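Local atomic coordinates of minor capsid protein VP1 (Human bocavirus 3, PDB entry 5US7), a protein that probably assembles, as 60 copies of its size variants, into a T=1 icosahedral parvovirus capsid, the longest variant, VP1, carrying a phospholipase A2-like N-terminal region. Residues H171-D176 / E413-C418; G85-C90 / T196-A201; N70-T75 / N459-L464. All blocks are in the same frame, centred on the assembly; numbering follows the deposited sequence.

How the contacts relate
All three contacts tie together loops that join the strands of the jelly roll, a fold whose capsid proteins place much of their chain in such loops. Contact 1 lies at the heart of the chain and is largely apolar, two prolines and a tryptophan fitting together. Contact 2, also buried but about 24 Å from the chain's centre, packs a histidine between a serine and the chain of an arginine, with no hydrogen bond between the segments. Contact 3 is a surface contact held by a hydrogen bond and an aromatic pair. Segments 171-176 and 196-201 lie in successive loops, before and after strand 185-190, and contacts 1 and 2 both touch the second subunit. Contacts 2 and 3 share the loop between strands 54-65 and 96-98, meet where Cys-90 packs on Thr-75, and both touch the third subunit.

Contact 1: residues H171-D176 / E413-C418; sequences HPWDED and ENPIWC
Pro-415 sets CD over one face of the Trp-173 indole, and this carbon does most of the touching. It stands 3.8 Å from the centroid of the six-membered ring of Trp-173, only 19° off the ring normal, a CH-pi contact over the face. The indole is placed there by a chi1 of -71°, with CG anti to the carbonyl carbon and beside the backbone N. At the far end of the same ring, Asn-414 runs alongside and points the same way, its amide turned 77° from the indole plane and its ND2 next to CH2 and CZ2. Both segments belong to the long insertions of the parvovirus jelly roll: 171-176 follows strand 156-160, while 413-418 runs into and includes the first residues of the short strand 417-419, which pairs in parallel with strand 436-438. Pro-172 packs on the same proline, its CB lying 3.6 Å from CG of Pro-415. CG of Pro-172 reaches 3.7 Å to CB of Cys-418, in that strand. Beyond the pair, Trp-173 NE1 makes a weak hydrogen bond to Asp-433, and Arg-268 of the second subunit forms a cation-pi contact with the indole.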
loop_
_atom_site.group_PDB
_atom_site.type_symbol
_atom_site.label_atom_id
_atom_site.label_comp_id
_atom_site.label_asym_id
_atom_site.label_seq_id
_atom_site.Cartn_x
_atom_site.Cartn_y
_atom_site.Cartn_z
ATOM N N HIS A 171 -93.787 8.848 46.503
ATOM C CA HIS A 171 -94.261 9.930 47.356
ATOM C C HIS A 171 -93.870 9.632 48.797
ATOM O O HIS A 171 -93.805 8.465 49.198
ATOM C CB HIS A 171 -95.773 10.120 47.207
ATOM C CG HIS A 171 -96.321 11.290 47.959
ATOM N ND1 HIS A 171 -96.704 11.211 49.278
ATOM C CD2 HIS A 171 -96.538 12.568 47.579
ATOM C CE1 HIS A 171 -97.147 12.389 49.677
ATOM N NE2 HIS A 171 -97.056 13.231 48.665
ATOM N N PRO A 172 -93.610 10.654 49.601
ATOM C CA PRO A 172 -93.127 10.417 50.960
ATOM C C PRO A 172 -94.226 9.934 51.886
ATOM O O PRO A 172 -95.418 10.049 51.604
ATOM C CB PRO A 172 -92.613 11.791 51.388
ATOM C CG PRO A 172 -92.257 12.445 50.128
ATOM C CD PRO A 172 -93.306 12.020 49.160
ATOM N N TRP A 173 -93.791 9.362 53.003
ATOM C CA TRP A 173 -94.602 9.013 54.160
ATOM C C TRP A 173 -95.552 7.856 53.936
ATOM O O TRP A 173 -96.293 7.517 54.853
ATOM C CB TRP A 173 -95.412 10.197 54.690
ATOM C CG TRP A 173 -94.551 11.173 55.341
ATOM C CD1 TRP A 173 -94.109 12.345 54.833
ATOM C CD2 TRP A 173 -93.942 11.028 56.616
ATOM N NE1 TRP A 173 -93.293 12.970 55.736
ATOM C CE2 TRP A 173 -93.171 12.171 56.840
ATOM C CE3 TRP A 173 -93.987 10.042 57.600
ATOM C CZ2 TRP A 173 -92.456 12.361 58.005
ATOM C CZ3 TRP A 173 -93.279 10.230 58.748
ATOM C CH2 TRP A 173 -92.526 11.379 58.948
ATOM N N ASP A 174 -95.597 7.263 52.756
ATOM C CA ASP A 174 -96.503 6.151 52.543
ATOM C C ASP A 174 -95.861 4.842 52.976
ATOM O O ASP A 174 -94.672 4.613 52.758
ATOM C CB ASP A 174 -96.944 6.069 51.082
ATOM C CG ASP A 174 -95.789 5.890 50.126
ATOM O OD1 ASP A 174 -94.623 6.006 50.550
ATOM O OD2 ASP A 174 -96.050 5.618 48.939
ATOM N N GLU A 175 -96.659 3.997 53.613
ATOM C CA GLU A 175 -96.282 2.623 53.892
ATOM C C GLU A 175 -96.161 1.870 52.576
ATOM O O GLU A 175 -96.732 2.287 51.576
ATOM C CB GLU A 175 -97.331 1.975 54.783
ATOM C CG GLU A 175 -97.445 2.652 56.120
ATOM C CD GLU A 175 -98.622 2.168 56.924
ATOM O OE1 GLU A 175 -99.474 1.454 56.360
ATOM O OE2 GLU A 175 -98.696 2.513 58.121
ATOM N N ASP A 176 -95.525 0.690 52.623
ATOM C CA ASP A 176 -94.916 -0.057 51.514
ATOM C C ASP A 176 -93.409 0.098 51.415
ATOM O O ASP A 176 -92.796 -0.473 50.510
ATOM C CB ASP A 176 -95.466 0.305 50.119
ATOM C CG ASP A 176 -95.019 1.677 49.604
ATOM O OD1 ASP A 176 -94.193 2.361 50.241
ATOM O OD2 ASP A 176 -95.516 2.084 48.533
ATOM N N GLU A 413 -87.469 7.562 61.156
ATOM C CA GLU A 413 -88.685 7.149 60.480
ATOM C C GLU A 413 -89.063 8.038 59.305
ATOM O O GLU A 413 -90.119 7.825 58.711
ATOM C CB GLU A 413 -89.842 7.119 61.474
ATOM C CG GLU A 413 -89.661 6.121 62.597
ATOM C CD GLU A 413 -89.498 4.693 62.107
ATOM O OE1 GLU A 413 -90.183 4.302 61.139
ATOM O OE2 GLU A 413 -88.683 3.956 62.699
ATOM N N ASN A 414 -88.260 9.026 58.962
ATOM C CA ASN A 414 -88.653 9.926 57.897
ATOM C C ASN A 414 -88.325 9.342 56.534
ATOM O O ASN A 414 -87.445 8.492 56.406
ATOM C CB ASN A 414 -87.952 11.267 58.039
ATOM C CG ASN A 414 -88.352 11.996 59.278
ATOM O OD1 ASN A 414 -87.513 12.510 59.997
ATOM N ND2 ASN A 414 -89.638 12.039 59.549
ATOM N N PRO A 415 -89.023 9.785 55.497
ATOM C CA PRO A 415 -88.567 9.512 54.138
ATOM C C PRO A 415 -87.273 10.242 53.846
ATOM O O PRO A 415 -86.988 11.301 54.404
ATOM C CB PRO A 415 -89.708 10.049 53.276
ATOM C CG PRO A 415 -90.343 11.063 54.119
ATOM C CD PRO A 415 -90.297 10.513 55.497
ATOM N N ILE A 416 -86.483 9.662 52.952
ATOM C CA ILE A 416 -85.199 10.252 52.607
ATOM C C ILE A 416 -85.388 11.415 51.648
ATOM O O ILE A 416 -85.053 12.561 51.960
ATOM C CB ILE A 416 -84.260 9.192 52.016
ATOM C CG1 ILE A 416 -83.999 8.101 53.037
ATOM C CG2 ILE A 416 -82.965 9.831 51.609
ATOM C CD1 ILE A 416 -83.285 6.924 52.475
ATOM N N TRP A 417 -85.923 11.137 50.469
ATOM C CA TRP A 417 -86.052 12.119 49.412
ATOM C C TRP A 417 -87.505 12.277 49.003
ATOM O O TRP A 417 -88.361 11.452 49.323
ATOM C CB TRP A 417 -85.253 11.720 48.178
ATOM C CG TRP A 417 -85.693 10.422 47.618
ATOM C CD1 TRP A 417 -86.743 10.210 46.785
ATOM C CD2 TRP A 417 -85.072 9.151 47.808
ATOM N NE1 TRP A 417 -86.838 8.883 46.471
ATOM C CE2 TRP A 417 -85.816 8.211 47.084
ATOM C CE3 TRP A 417 -83.961 8.717 48.526
ATOM C CZ2 TRP A 417 -85.489 6.870 47.059
ATOM C CZ3 TRP A 417 -83.640 7.389 48.502
ATOM C CH2 TRP A 417 -84.399 6.477 47.774
ATOM N N CYS A 418 -87.767 13.361 48.287
ATOM C CA CYS A 418 -88.990 13.546 47.527
ATOM C C CYS A 418 -88.600 14.015 46.138
ATOM O O CYS A 418 -87.456 14.394 45.893
ATOM C CB CYS A 418 -89.935 14.547 48.195
ATOM S SG CYS A 418 -89.215 16.152 48.516
#

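Contact 2: residues G85-C90 / T196-A201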
loop_
_atom_site.group_PDB
_atom_site.type_symbol
_atom_site.label_atom_id
_atom_site.label_comp_id
_atom_site.label_asym_id
_atom_site.label_seq_id
_atom_site.Cartn_x
_atom_site.Cartn_y
_atom_site.Cartn_z
ATOM N N GLY A 85 -116.168 15.806 48.375
ATOM C CA GLY A 85 -116.097 14.915 47.229
ATOM C C GLY A 85 -114.791 14.156 47.084
ATOM O O GLY A 85 -114.797 12.931 47.059
ATOM N N LYS A 86 -113.686 14.897 47.000
ATOM C CA LYS A 86 -112.326 14.365 46.954
ATOM C C LYS A 86 -112.259 13.109 46.091
ATOM O O LYS A 86 -112.019 12.007 46.591
ATOM C CB LYS A 86 -111.808 14.094 48.365
ATOM C CG LYS A 86 -110.307 13.971 48.386
ATOM C CD LYS A 86 -109.752 15.301 47.914
ATOM C CE LYS A 86 -108.248 15.332 47.860
ATOM N NZ LYS A 86 -107.679 15.243 49.217
ATOM N N SER A 87 -112.459 13.280 44.790
ATOM C CA SER A 87 -113.027 12.259 43.923
ATOM C C SER A 87 -112.015 11.412 43.155
ATOM O O SER A 87 -112.439 10.665 42.270
ATOM C CB SER A 87 -114.002 12.909 42.943
ATOM O OG SER A 87 -115.093 13.493 43.627
ATOM N N GLN A 88 -110.714 11.491 43.455
ATOM C CA GLN A 88 -109.677 11.089 42.500
ATOM C C GLN A 88 -109.983 9.768 41.811
ATOM O O GLN A 88 -110.365 8.788 42.452
ATOM C CB GLN A 88 -108.318 10.965 43.194
ATOM C CG GLN A 88 -107.635 12.253 43.548
ATOM C CD GLN A 88 -108.048 12.781 44.885
ATOM O OE1 GLN A 88 -108.909 12.215 45.552
ATOM N NE2 GLN A 88 -107.413 13.861 45.304
ATOM N N ARG A 89 -109.832 9.767 40.485
ATOM C CA ARG A 89 -110.154 8.596 39.680
ATOM C C ARG A 89 -109.014 7.584 39.639
ATOM O O ARG A 89 -109.258 6.374 39.595
ATOM C CB ARG A 89 -110.548 9.028 38.270
ATOM C CG ARG A 89 -109.434 9.581 37.425
ATOM C CD ARG A 89 -109.954 9.829 36.033
ATOM N NE ARG A 89 -110.992 10.852 36.045
ATOM C CZ ARG A 89 -111.867 11.043 35.067
ATOM N NH1 ARG A 89 -111.837 10.273 33.991
ATOM N NH2 ARG A 89 -112.774 12.001 35.168
ATOM N N CYS A 90 -107.777 8.061 39.643
ATOM C CA CYS A 90 -106.565 7.236 39.591
ATOM C C CYS A 90 -106.588 6.332 38.355
ATOM O O CYS A 90 -107.234 6.659 37.355
ATOM C CB CYS A 90 -106.454 6.495 40.905
ATOM S SG CYS A 90 -105.019 5.432 41.077
ATOM N N THR A 196 -105.674 12.780 36.247
ATOM C CA THR A 196 -106.201 14.139 36.287
ATOM C C THR A 196 -107.087 14.267 37.517
ATOM O O THR A 196 -107.308 13.299 38.249
ATOM C CB THR A 196 -106.995 14.472 35.028
ATOM O OG1 THR A 196 -107.294 15.870 35.012
ATOM C CG2 THR A 196 -108.294 13.697 35.025
ATOM N N ILE A 197 -107.619 15.464 37.723
ATOM C CA ILE A 197 -108.593 15.685 38.783
ATOM C C ILE A 197 -109.930 15.120 38.331
ATOM O O ILE A 197 -110.313 15.259 37.166
ATOM C CB ILE A 197 -108.697 17.181 39.124
ATOM C CG1 ILE A 197 -107.348 17.719 39.577
ATOM C CG2 ILE A 197 -109.664 17.402 40.259
ATOM C CD1 ILE A 197 -106.599 18.441 38.517
ATOM N N HIS A 198 -110.641 14.456 39.240
ATOM C CA HIS A 198 -111.928 13.882 38.863
ATOM C C HIS A 198 -112.983 14.966 38.702
ATOM O O HIS A 198 -113.724 14.975 37.715
ATOM C CB HIS A 198 -112.360 12.845 39.887
ATOM C CG HIS A 198 -113.605 12.116 39.505
ATOM N ND1 HIS A 198 -114.863 12.609 39.765
ATOM C CD2 HIS A 198 -113.785 10.943 38.857
ATOM C CE1 HIS A 198 -115.767 11.761 39.311
ATOM N NE2 HIS A 198 -115.139 10.743 38.753
ATOM N N GLU A 199 -113.058 15.890 39.650
ATOM C CA GLU A 199 -113.644 17.186 39.367
ATOM C C GLU A 199 -112.823 17.832 38.266
ATOM O O GLU A 199 -111.683 17.443 38.031
ATOM C CB GLU A 199 -113.627 18.052 40.622
ATOM C CG GLU A 199 -114.549 17.564 41.706
ATOM C CD GLU A 199 -115.985 17.697 41.296
ATOM O OE1 GLU A 199 -116.299 18.745 40.713
ATOM O OE2 GLU A 199 -116.788 16.770 41.535
ATOM N N LEU A 200 -113.406 18.804 37.563
ATOM C CA LEU A 200 -112.686 19.332 36.409
ATOM C C LEU A 200 -112.452 18.208 35.412
ATOM O O LEU A 200 -111.372 17.613 35.417
ATOM C CB LEU A 200 -111.341 19.961 36.790
ATOM C CG LEU A 200 -111.180 21.381 37.316
ATOM C CD1 LEU A 200 -111.777 21.519 38.688
ATOM C CD2 LEU A 200 -109.704 21.712 37.353
ATOM N N ALA A 201 -113.438 17.936 34.549
ATOM C CA ALA A 201 -113.682 16.674 33.850
ATOM C C ALA A 201 -114.399 15.643 34.704
ATOM O O ALA A 201 -114.020 14.469 34.712
ATOM C CB ALA A 201 -112.386 16.054 33.333
#
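The carbonyl O of Ser-87 lies against the base of the His-198 side chain, nearest to CB of His-198 at 3.2 Å. This is a carbon contact, not a hydrogen bond. The histidine has its CG anti to the backbone N (chi1 -174°), which turns the imidazole to lie against Ser-87 and Arg-89. On the ring's ND1 side, CB of Ser-87 approaches to 3.3 Å from ND1 of His-198, while the serine hydroxyl remains farther off. On its other flank the ring turns its edge to Arg-89, whose CB lies close to the imidazole plane, 3.8 Å from CD2 of His-198. Both segments are loops without regular secondary structure, built onto the jelly roll of the parvovirus coat. Segment 85-90 comes between strands 54-65 and 96-98. The loop holding 196-201 runs from strand 185-190 to helix 210-215. Arg-89 has more surface covered by the other segment than any other residue here. Its chain is bent at chi3 (64°), and the guanidinium plane ends 46° from that of the imidazole. CG2 of Thr-196 sits over one guanidinium face, 4.1 Å from NE of Arg-89. At the guanidinium edge, NH2 of Arg-89 comes within 2.8 Å of the backbone O of Ala-201, but the angle is too poor for a hydrogen bond. Ile-507 of the third subunit packs on both Arg-89 and His-198, and Ile-213 of helix 210-215 lies against Thr-196 and Ala-201.

Contact 3: residues N70-T75 / N459-L464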
loop_
_atom_site.group_PDB
_atom_site.type_symbol
_atom_site.label_atom_id
_atom_site.label_comp_id
_atom_site.label_asym_id
_atom_site.label_seq_id
_atom_site.Cartn_x
_atom_site.Cartn_y
_atom_site.Cartn_z
ATOM N N ASN A 70 -105.456 -8.700 37.513
ATOM C CA ASN A 70 -105.722 -9.651 36.447
ATOM C C ASN A 70 -104.881 -9.269 35.244
ATOM O O ASN A 70 -105.084 -9.833 34.170
ATOM C CB ASN A 70 -107.197 -9.751 36.048
ATOM C CG ASN A 70 -108.073 -10.165 37.201
ATOM O OD1 ASN A 70 -107.615 -10.807 38.142
ATOM N ND2 ASN A 70 -109.336 -9.771 37.152
ATOM N N HIS A 71 -104.008 -8.274 35.384
ATOM C CA HIS A 71 -103.096 -7.715 34.390
ATOM C C HIS A 71 -103.739 -6.575 33.609
ATOM O O HIS A 71 -103.087 -6.014 32.734
ATOM C CB HIS A 71 -102.556 -8.764 33.407
ATOM C CG HIS A 71 -101.901 -9.934 34.076
ATOM N ND1 HIS A 71 -100.661 -9.857 34.670
ATOM C CD2 HIS A 71 -102.326 -11.205 34.257
ATOM C CE1 HIS A 71 -100.345 -11.033 35.175
ATOM N NE2 HIS A 71 -101.339 -11.869 34.940
ATOM N N GLN A 72 -104.990 -6.225 33.886
ATOM C CA GLN A 72 -105.666 -5.127 33.212
ATOM C C GLN A 72 -105.240 -3.789 33.822
ATOM O O GLN A 72 -104.328 -3.721 34.647
ATOM C CB GLN A 72 -107.171 -5.353 33.276
ATOM C CG GLN A 72 -107.623 -6.548 32.463
ATOM C CD GLN A 72 -109.093 -6.849 32.623
ATOM O OE1 GLN A 72 -109.702 -6.507 33.634
ATOM N NE2 GLN A 72 -109.675 -7.497 31.622
ATOM N N TYR A 73 -105.897 -2.698 33.413
ATOM C CA TYR A 73 -105.568 -1.344 33.863
ATOM C C TYR A 73 -106.675 -0.668 34.666
ATOM O O TYR A 73 -106.406 -0.227 35.783
ATOM C CB TYR A 73 -105.118 -0.495 32.677
ATOM C CG TYR A 73 -103.634 -0.616 32.435
ATOM C CD1 TYR A 73 -102.761 0.326 32.943
ATOM C CD2 TYR A 73 -103.096 -1.699 31.780
ATOM C CE1 TYR A 73 -101.410 0.226 32.750
ATOM C CE2 TYR A 73 -101.735 -1.804 31.585
ATOM C CZ TYR A 73 -100.896 -0.840 32.080
ATOM O OH TYR A 73 -99.544 -0.929 31.898
ATOM N N LYS A 74 -107.881 -0.499 34.135
ATOM C CA LYS A 74 -109.002 -0.149 35.007
ATOM C C LYS A 74 -108.923 1.202 35.720
ATOM O O LYS A 74 -108.587 1.240 36.906
ATOM C CB LYS A 74 -109.158 -1.214 36.093
ATOM C CG LYS A 74 -109.445 -2.604 35.615
ATOM C CD LYS A 74 -109.461 -3.533 36.805
ATOM C CE LYS A 74 -109.800 -4.945 36.412
ATOM N NZ LYS A 74 -109.760 -5.832 37.600
ATOM N N THR A 75 -109.192 2.314 35.039
ATOM C CA THR A 75 -109.283 3.595 35.740
ATOM C C THR A 75 -110.544 3.633 36.599
ATOM O O THR A 75 -111.657 3.593 36.068
ATOM C CB THR A 75 -109.309 4.743 34.742
ATOM O OG1 THR A 75 -110.551 4.725 34.035
ATOM C CG2 THR A 75 -108.209 4.567 33.737
ATOM N N ASN A 459 -111.759 -17.807 23.648
ATOM C CA ASN A 459 -110.636 -16.878 23.779
ATOM C C ASN A 459 -110.955 -15.789 24.806
ATOM O O ASN A 459 -111.155 -14.617 24.490
ATOM C CB ASN A 459 -110.255 -16.273 22.423
ATOM C CG ASN A 459 -109.602 -17.280 21.501
ATOM O OD1 ASN A 459 -109.068 -18.290 21.949
ATOM N ND2 ASN A 459 -109.632 -17.002 20.206
ATOM N N ALA A 460 -110.983 -16.223 26.060
ATOM C CA ALA A 460 -111.241 -15.365 27.204
ATOM C C ALA A 460 -109.968 -15.245 28.025
ATOM O O ALA A 460 -109.075 -16.093 27.940
ATOM C CB ALA A 460 -112.377 -15.915 28.069
ATOM N N ASP A 461 -109.890 -14.165 28.808
ATOM C CA ASP A 461 -108.651 -13.742 29.454
ATOM C C ASP A 461 -107.949 -14.908 30.135
ATOM O O ASP A 461 -106.928 -15.387 29.629
ATOM C CB ASP A 461 -108.938 -12.633 30.466
ATOM C CG ASP A 461 -107.673 -12.017 31.035
ATOM O OD1 ASP A 461 -106.569 -12.397 30.593
ATOM O OD2 ASP A 461 -107.781 -11.142 31.919
ATOM N N SER A 462 -108.493 -15.381 31.255
ATOM C CA SER A 462 -108.047 -16.617 31.890
ATOM C C SER A 462 -106.530 -16.756 31.909
ATOM O O SER A 462 -105.967 -17.533 31.139
ATOM C CB SER A 462 -108.668 -17.819 31.186
ATOM O OG SER A 462 -108.219 -17.903 29.848
ATOM N N TYR A 463 -105.859 -15.954 32.716
ATOM C CA TYR A 463 -104.433 -16.111 32.928
ATOM C C TYR A 463 -104.154 -17.272 33.876
ATOM O O TYR A 463 -105.035 -17.760 34.584
ATOM C CB TYR A 463 -103.834 -14.820 33.469
ATOM C CG TYR A 463 -104.466 -14.369 34.755
ATOM C CD1 TYR A 463 -103.954 -14.762 35.976
ATOM C CD2 TYR A 463 -105.589 -13.567 34.745
ATOM C CE1 TYR A 463 -104.535 -14.359 37.146
ATOM C CE2 TYR A 463 -106.176 -13.162 35.908
ATOM C CZ TYR A 463 -105.645 -13.558 37.108
ATOM O OH TYR A 463 -106.233 -13.149 38.279
ATOM N N LEU A 464 -102.909 -17.727 33.860
ATOM C CA LEU A 464 -102.429 -18.704 34.824
ATOM C C LEU A 464 -101.968 -17.995 36.090
ATOM O O LEU A 464 -101.305 -16.959 36.026
ATOM C CB LEU A 464 -101.278 -19.509 34.230
ATOM C CG LEU A 464 -100.728 -20.625 35.100
ATOM C CD1 LEU A 464 -101.806 -21.659 35.284
ATOM C CD2 LEU A 464 -99.511 -21.232 34.455
#
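Asp-461 is the first residue of 459-464 to touch the other segment, and it meets Asn-70 and Gln-72 loosely. Its CG is anti to the backbone N, which sends the carboxylate toward the 70-75 chain. There OD2 of Asp-461 stands 4.1 Å from NE2 of Gln-72, too long for a bond. The carboxylate's strong partner is Lys-451, which makes a salt bridge with OD1.

Two residues on, Tyr-463 carries the contact. Its CG lies between the backbone N and the carbonyl carbon (chi1 58°), an arrangement that brings the phenol up to Asn-70 and His-71. The tip is anchored by a hydrogen bond from OH of Tyr-463 to OD1 of Asn-70, 2.7 Å long. The hydroxyl approaches from above the amide plane, 37° out of it, so the bond does not follow a carbonyl lone pair. CB of Asn-70 lies beside the ring, 3.6 Å from CE2 of Tyr-463. Nearer the root of the side chain, His-71 presents its edge to the phenol face in a T-shaped stack, the planes at 89° and the centroids of the two rings 5.1 Å apart. CD2 and NE2 of His-71 form that edge, with CD2 3.9 Å from CG of Tyr-463. One aromatic side chain is thus gripped at both ends, polar at the tip and ring to ring at the base.

His-71 also packs on Lys-451, in the loop that 459-464 belongs to. This loop runs from strand 445-449 to strand 466-482, and it meets the one that joins strands 54-65 and 96-98 of the same jelly roll.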